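Local coordinates for OsmC family protein (Rhodothermus marinus, PDB 5CML), which probably hydrolyses carboxyl esters through the alpha/beta-hydrolase domain present here, in a longer protein that also carries an OsmC domain, at residues V47-I50 against S51-L54; L231-S234 against D235-A238; E182-V185 against R186-R189; L116-A119 against G120-P123. All coordinates share one frame; numbering follows the deposited sequence.

How the contacts relate
From the N terminus the order is contact 1, contact 4, contact 3, contact 2. Each is local to one continuous piece of chain, so none closes a long loop and none encloses or crosses another. Contact 1 is a turn inside helix 45-56, contact 4 the run from helix 110-118 into the following loop, contact 3 the last turn of helix 181-187, and contact 2 the start of helix 234-252. They meet in two pairs: I50 and T49 of contact 1 pack on A237 and A238 of contact 2, while V185 and M188 of contact 3 pack on L116 and A119 of contact 4. The pairs lie on opposite sides of the chain's centre.

Contact 1 of 4, residues V47-I50 against S51-L54; sequences VTTI and SRAL
The guanidinium of R52 lies flat against the preceding turn of its own helix: one face covers the T49 backbone, where T49 CA stands 4.0 Å off the plane, nearer its margin than its middle, and T48 O is on a face of the group too, 3.8 Å from R52 NH1. Level with the group, at its edge, lies a water that donates to T49 OG1 at 2.7 Å and accepts a weak bond from R52 NH2. T49 OG1 also bonds to K45 O, so the water is a bridge from an already anchored hydroxyl. What folds the arginine back is the bend at chi3, 61°, in an otherwise extended chain. Beneath it run regular helical bonds, among them R52 N to T48 O at 2.8 Å and L54 N to I50 O at 3.1 Å. Round the helix from the arginine, I50 CG2 meets L54 CD1 at 4.2 Å in a plain apolar touch, and S51 OG reaches D21 OD2. Helix 45-56 is the crossover of the beta-alpha-beta unit between strands 30-36 and 59-65: V47 and I50 press on F34 of the first strand, S51 and L54 on V61 of the second, while helix 234-252 runs alongside T49, I50 and A53.

Contact 2 of 4, residues L231-S234 against D235-A238; sequences LSNS and DDAA
N233 caps the helix that starts here: its OD1 accepts from D235 N at 2.9 Å, the N-H coming from above the amide plane, 47° out of it, not along a lone pair. The main chain of the same residue adds to the grip, N233 O taking D236 N at 2.9 Å and, weakly, A237 N at 3.4 Å. With CG anti to the backbone N (chi1 -177°), the amide swings alongside its own carbonyl, where OD1 can reach the N-H of D235. D236 stands across it: OD2 lies 3.4 Å from N233 CB, and the amide and carboxylate planes are 52° apart. L231 CD2 lies at 4.1 Å from D236 CB. Waters form the second shell. One accepts from N233 N and donates to D236 OD2, doing through a relay what the reciprocal bond of a capping box does directly; another donates to OD2 at 2.6 Å, and a third joins N233 ND2 to D235 OD2. Replacing D236 by alanine removes the carboxylate, and the water on N233 N, like the second one on OD2, is likely to lose that anchor. Two carboxylates stand in this first turn, and their negative charge probably suits the positive end of the helix.

Contact 3 of 4, residues E182-V185 against R186-R189; sequences EDQV and RTMR
The last turn of helix 181-187 carries an i to i+3 salt bridge on its outer surface, just before the chain leaves the helix at R189. D183 and R186 run alongside each other in the same direction, and the guanidinium holds one carboxylate oxygen end-on with two nitrogens: R186 NH2 is 2.7 Å and R186 NH1 2.9 Å from D183 OD1. The flat groups are far from coplanar, 76° apart. NH2 comes from above the carboxylate, whereas NH1 meets OD1 on its anti side. A bend at chi3 (62°) turns the end of the arginine back along the helix, bringing one face of the guanidinium over D183 CA. A methionine in place of R186 would probably leave the D183 carboxylate without its charged mate and free to swing.

The backbone beneath is tightening. R186 N still bonds to E182 O at 2.9 Å, but T187 N divides itself, bonding to D183 O at 3.1 Å. The weaker half of that split runs from T187 N to Q184 O at 3.3 Å. T187 OG1 also lies 3.0 Å from D183 O. R189 then turns to a positive phi of 55°, and its NH2 reaches back weakly to T187 O. On the inner side, V185 CG1 and M188 CE meet only loosely, at 4.5 Å. At the start of the turn, N180 OD1 accepts from D183 N. V185 packs on L211 of helix 206-214 and on A215 just beyond, and E182 on C210, which forms the disulfide with C135; R186 and R189 both touch R216, ahead of strand 219-223.

Contact 4 of 4, residues L116-A119 against G120-P123; sequences LAVA and GEFP
V118 O is where this contact is tightest, with the E121 backbone, the E121 side chain and the F122 ring all gathered round it. E121 N donates to V118 O at 2.8 Å, from above the carbonyl plane, while E121 CB stands 3.2 Å from that same V118 O. F122 CD2 reaches V118 O obliquely at 3.5 Å, and F122 N bonds to A119 O at 3.1 Å. Both backbone bonds span three residues, the tight winding of a 3-10 turn. With CG beside the backbone N (chi1 -57°) and the chain extended beyond, E121 lies back along the turn, so that its OE2 rests 3.6 Å from V118 CG1.

The other side is wet. Where a continuing helix would bring its own N-H groups, waters step in: one donates to L116 O and accepts from G120 N at 2.8 Å, another donates to A117 O and, at 2.7 Å, to E121 OE2. The carboxylate's other oxygen, OE1, forms a salt bridge with R89. Helix 110-118, which begins within the probable nucleophile elbow, thus unwinds into the loop leading to strand 127-131. L116 and A119 pack on V128 of that strand, V118 on F85 and F122 on C92, both of helix 85-98, and L116 also on L181 of helix 181-187.

Contact 1 of 4, residues V47-I50 against S51-L54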
# COMPACT_ATOMS: atom_id res chain seq x y z
N VAL A 47 9.09 -2.76 6.55
CA VAL A 47 8.58 -3.34 5.32
C VAL A 47 9.23 -4.71 5.04
O VAL A 47 8.55 -5.61 4.55
CB VAL A 47 8.77 -2.39 4.12
CG1 VAL A 47 10.24 -2.28 3.68
CG2 VAL A 47 7.87 -2.84 2.96
N THR A 48 10.50 -4.88 5.38
CA THR A 48 11.14 -6.18 5.13
C THR A 48 10.63 -7.24 6.12
O THR A 48 10.51 -8.41 5.77
CB THR A 48 12.67 -6.10 5.18
OG1 THR A 48 13.11 -5.58 6.43
CG2 THR A 48 13.21 -5.22 4.05
N THR A 49 10.26 -6.82 7.33
CA THR A 49 9.67 -7.75 8.28
C THR A 49 8.28 -8.19 7.82
O THR A 49 7.96 -9.39 7.91
CB THR A 49 9.61 -7.12 9.69
OG1 THR A 49 10.94 -6.83 10.14
CG2 THR A 49 8.96 -8.06 10.71
N ILE A 50 7.46 -7.26 7.30
CA ILE A 50 6.15 -7.64 6.79
C ILE A 50 6.32 -8.58 5.60
O ILE A 50 5.67 -9.62 5.50
CB ILE A 50 5.34 -6.43 6.35
CG1 ILE A 50 4.96 -5.61 7.60
CG2 ILE A 50 4.10 -6.86 5.58
CD1 ILE A 50 4.41 -4.21 7.27
N SER A 51 7.20 -8.19 4.69
CA SER A 51 7.41 -8.96 3.48
C SER A 51 7.92 -10.36 3.81
O SER A 51 7.48 -11.34 3.22
CB SER A 51 8.38 -8.22 2.56
OG SER A 51 8.28 -8.76 1.28
N ARG A 52 8.82 -10.46 4.78
CA ARG A 52 9.36 -11.75 5.19
C ARG A 52 8.26 -12.64 5.79
O ARG A 52 8.20 -13.83 5.51
CB ARG A 52 10.50 -11.54 6.17
CG ARG A 52 11.22 -12.76 6.45
CD ARG A 52 12.54 -12.50 7.12
NE ARG A 52 12.42 -11.83 8.40
CZ ARG A 52 12.83 -10.60 8.66
NH1 ARG A 52 13.44 -9.86 7.73
NH2 ARG A 52 12.66 -10.09 9.87
N ALA A 53 7.33 -12.07 6.55
CA ALA A 53 6.24 -12.87 7.06
C ALA A 53 5.41 -13.46 5.93
O ALA A 53 4.96 -14.60 6.01
CB ALA A 53 5.35 -12.03 8.01
N LEU A 54 5.20 -12.67 4.88
CA LEU A 54 4.42 -13.12 3.73
C LEU A 54 5.18 -14.20 2.94
O LEU A 54 4.60 -15.22 2.57
CB LEU A 54 4.07 -11.93 2.84
CG LEU A 54 3.13 -10.93 3.51
CD1 LEU A 54 2.96 -9.69 2.66
CD2 LEU A 54 1.78 -11.54 3.78
O HOH W 1 12.36 -8.09 12.08

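Contact 2 of 4, residues L231-S234 against D235-A238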
# COMPACT_ATOMS: atom_id res chain seq x y z
N LEU A 231 5.25 1.92 12.04
CA LEU A 231 5.58 0.60 12.62
C LEU A 231 7.05 0.48 13.00
O LEU A 231 7.75 -0.44 12.56
CB LEU A 231 5.18 -0.51 11.66
CG LEU A 231 3.70 -0.55 11.27
CD1 LEU A 231 3.44 -1.72 10.32
CD2 LEU A 231 2.80 -0.67 12.48
N SER A 232 7.50 1.38 13.86
CA SER A 232 8.89 1.41 14.28
C SER A 232 9.24 0.26 15.23
O SER A 232 10.42 -0.02 15.45
CB SER A 232 9.21 2.75 14.95
OG SER A 232 8.55 2.87 16.18
N ASN A 233 8.23 -0.41 15.79
CA ASN A 233 8.42 -1.64 16.56
C ASN A 233 8.27 -2.84 15.63
O ASN A 233 7.18 -3.10 15.13
CB ASN A 233 7.42 -1.71 17.71
CG ASN A 233 7.60 -2.93 18.59
OD1 ASN A 233 8.35 -3.85 18.26
ND2 ASN A 233 6.90 -2.94 19.73
N SER A 234 9.35 -3.57 15.39
CA SER A 234 9.29 -4.65 14.41
C SER A 234 8.37 -5.80 14.85
O SER A 234 7.95 -6.59 14.03
CB SER A 234 10.69 -5.17 14.10
OG SER A 234 11.26 -5.74 15.25
N ASP A 235 8.04 -5.87 16.14
CA ASP A 235 7.06 -6.87 16.58
C ASP A 235 5.69 -6.57 15.96
O ASP A 235 4.91 -7.49 15.63
CB ASP A 235 6.97 -6.91 18.11
CG ASP A 235 8.15 -7.62 18.75
OD1 ASP A 235 8.89 -8.34 18.05
OD2 ASP A 235 8.31 -7.49 19.98
N ASP A 236 5.39 -5.28 15.81
CA ASP A 236 4.14 -4.86 15.18
C ASP A 236 4.15 -5.18 13.68
O ASP A 236 3.15 -5.61 13.13
CB ASP A 236 3.89 -3.37 15.41
CG ASP A 236 3.69 -3.03 16.87
OD1 ASP A 236 3.16 -3.88 17.63
OD2 ASP A 236 4.05 -1.90 17.29
N ALA A 237 5.27 -4.94 13.04
CA ALA A 237 5.41 -5.27 11.61
C ALA A 237 5.26 -6.79 11.37
O ALA A 237 4.59 -7.21 10.44
CB ALA A 237 6.76 -4.77 11.07
N ALA A 238 5.85 -7.61 12.24
CA ALA A 238 5.73 -9.06 12.08
C ALA A 238 4.29 -9.54 12.23
O ALA A 238 3.83 -10.41 11.51
CB ALA A 238 6.63 -9.79 13.10
O HOH W 2 5.21 0.37 16.00
O HOH W 3 3.90 -1.55 19.84
O HOH W 4 7.17 -5.24 21.57

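Contact 3 of 4, residues E182-V185 against R186-R189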
# COMPACT_ATOMS: atom_id res chain seq x y z
N GLU A 182 -14.31 6.56 -0.73
CA GLU A 182 -15.41 5.82 -0.12
C GLU A 182 -16.28 5.10 -1.17
O GLU A 182 -16.65 3.95 -0.96
CB GLU A 182 -16.22 6.74 0.78
CG GLU A 182 -15.54 6.88 2.15
CD GLU A 182 -16.04 8.06 2.98
OE1 GLU A 182 -17.08 7.91 3.65
OE2 GLU A 182 -15.39 9.13 2.98
N ASP A 183 -16.53 5.73 -2.32
CA ASP A 183 -17.29 5.08 -3.40
C ASP A 183 -16.53 3.86 -3.92
O ASP A 183 -17.12 2.81 -4.16
CB ASP A 183 -17.56 6.02 -4.59
CG ASP A 183 -18.69 7.01 -4.33
OD1 ASP A 183 -19.41 6.85 -3.32
OD2 ASP A 183 -18.86 7.95 -5.18
N GLN A 184 -15.23 4.02 -4.12
CA GLN A 184 -14.41 2.93 -4.62
C GLN A 184 -14.43 1.74 -3.65
O GLN A 184 -14.54 0.58 -4.07
CB GLN A 184 -12.98 3.41 -4.86
CG GLN A 184 -12.84 4.35 -6.06
CD GLN A 184 -13.11 3.64 -7.38
OE1 GLN A 184 -12.25 2.95 -7.92
NE2 GLN A 184 -14.31 3.79 -7.89
N VAL A 185 -14.35 2.03 -2.36
CA VAL A 185 -14.31 0.98 -1.37
C VAL A 185 -15.66 0.27 -1.34
O VAL A 185 -15.73 -0.95 -1.22
CB VAL A 185 -13.94 1.55 0.00
CG1 VAL A 185 -14.13 0.53 1.10
CG2 VAL A 185 -12.49 2.03 -0.00
N ARG A 186 -16.75 1.04 -1.42
CA ARG A 186 -18.07 0.46 -1.38
C ARG A 186 -18.34 -0.49 -2.58
O ARG A 186 -19.03 -1.50 -2.43
CB ARG A 186 -19.12 1.57 -1.34
CG ARG A 186 -20.54 1.08 -1.16
CD ARG A 186 -21.54 2.23 -1.11
NE ARG A 186 -21.54 3.01 -2.35
CZ ARG A 186 -21.06 4.25 -2.48
NH1 ARG A 186 -20.55 4.92 -1.45
NH2 ARG A 186 -21.12 4.84 -3.67
N THR A 187 -17.78 -0.16 -3.75
CA THR A 187 -18.04 -0.93 -4.97
C THR A 187 -16.91 -1.89 -5.40
O THR A 187 -17.00 -2.53 -6.44
CB THR A 187 -18.34 0.00 -6.16
OG1 THR A 187 -17.21 0.84 -6.43
CG2 THR A 187 -19.55 0.85 -5.85
N MET A 188 -15.87 -2.00 -4.58
CA MET A 188 -14.72 -2.89 -4.84
C MET A 188 -15.10 -4.38 -5.02
O MET A 188 -14.48 -5.10 -5.81
CB MET A 188 -13.76 -2.73 -3.66
CG MET A 188 -12.48 -3.42 -3.75
SD MET A 188 -11.56 -2.60 -2.46
CE MET A 188 -12.40 -3.06 -0.93
N ARG A 189 -16.07 -4.83 -4.24
CA ARG A 189 -16.56 -6.20 -4.31
C ARG A 189 -15.41 -7.19 -4.13
O ARG A 189 -15.31 -8.20 -4.84
CB ARG A 189 -17.30 -6.44 -5.64
CG ARG A 189 -18.56 -5.60 -5.74
CD ARG A 189 -19.36 -5.83 -7.03
NE ARG A 189 -20.68 -5.19 -6.98
CZ ARG A 189 -20.89 -3.88 -7.09
NH1 ARG A 189 -22.13 -3.39 -7.03
NH2 ARG A 189 -19.88 -3.04 -7.26

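Contact 4 of 4, residues L116-A119 against G120-P123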
# COMPACT_ATOMS: atom_id res chain seq x y z
N LEU A 116 -6.67 1.18 -2.54
CA LEU A 116 -8.11 1.08 -2.42
C LEU A 116 -8.78 1.76 -3.59
O LEU A 116 -9.82 1.32 -4.05
CB LEU A 116 -8.61 1.70 -1.11
CG LEU A 116 -8.29 0.85 0.12
CD1 LEU A 116 -8.51 1.69 1.34
CD2 LEU A 116 -9.16 -0.40 0.17
N ALA A 117 -8.17 2.83 -4.09
CA ALA A 117 -8.74 3.55 -5.22
C ALA A 117 -8.58 2.83 -6.56
O ALA A 117 -9.37 3.05 -7.49
CB ALA A 117 -8.13 4.95 -5.31
N VAL A 118 -7.56 1.98 -6.69
CA VAL A 118 -7.34 1.28 -7.96
C VAL A 118 -7.71 -0.21 -7.95
O VAL A 118 -7.72 -0.83 -9.00
CB VAL A 118 -5.87 1.39 -8.44
CG1 VAL A 118 -5.46 2.85 -8.57
CG2 VAL A 118 -4.90 0.59 -7.52
N ALA A 119 -8.02 -0.77 -6.78
CA ALA A 119 -8.24 -2.22 -6.70
C ALA A 119 -9.33 -2.67 -7.68
O ALA A 119 -9.21 -3.71 -8.33
CB ALA A 119 -8.60 -2.63 -5.29
N GLY A 120 -10.38 -1.87 -7.78
CA GLY A 120 -11.49 -2.20 -8.65
C GLY A 120 -11.14 -2.19 -10.11
O GLY A 120 -11.95 -2.63 -10.92
N GLU A 121 -9.95 -1.71 -10.46
CA GLU A 121 -9.51 -1.67 -11.85
C GLU A 121 -8.92 -3.00 -12.33
O GLU A 121 -8.70 -3.18 -13.54
CB GLU A 121 -8.46 -0.55 -12.07
CG GLU A 121 -8.91 0.87 -11.68
CD GLU A 121 -7.80 1.90 -11.83
OE1 GLU A 121 -6.82 1.61 -12.55
OE2 GLU A 121 -7.88 3.01 -11.24
N PHE A 122 -8.66 -3.91 -11.39
CA PHE A 122 -7.93 -5.14 -11.65
C PHE A 122 -8.73 -6.35 -11.17
O PHE A 122 -8.69 -6.71 -9.99
CB PHE A 122 -6.56 -5.07 -10.95
CG PHE A 122 -5.65 -4.02 -11.52
CD1 PHE A 122 -4.96 -4.25 -12.69
CD2 PHE A 122 -5.50 -2.80 -10.90
CE1 PHE A 122 -4.12 -3.27 -13.24
CE2 PHE A 122 -4.67 -1.82 -11.43
CZ PHE A 122 -3.98 -2.05 -12.61
N PRO A 123 -9.48 -7.00 -12.07
CA PRO A 123 -10.32 -8.16 -11.74
C PRO A 123 -9.58 -9.29 -11.03
O PRO A 123 -10.18 -9.99 -10.21
CB PRO A 123 -10.81 -8.62 -13.13
CG PRO A 123 -10.88 -7.34 -13.89
CD PRO A 123 -9.65 -6.60 -13.48
O HOH W 5 -11.16 0.51 -6.43
O HOH W 6 -9.36 4.44 -9.56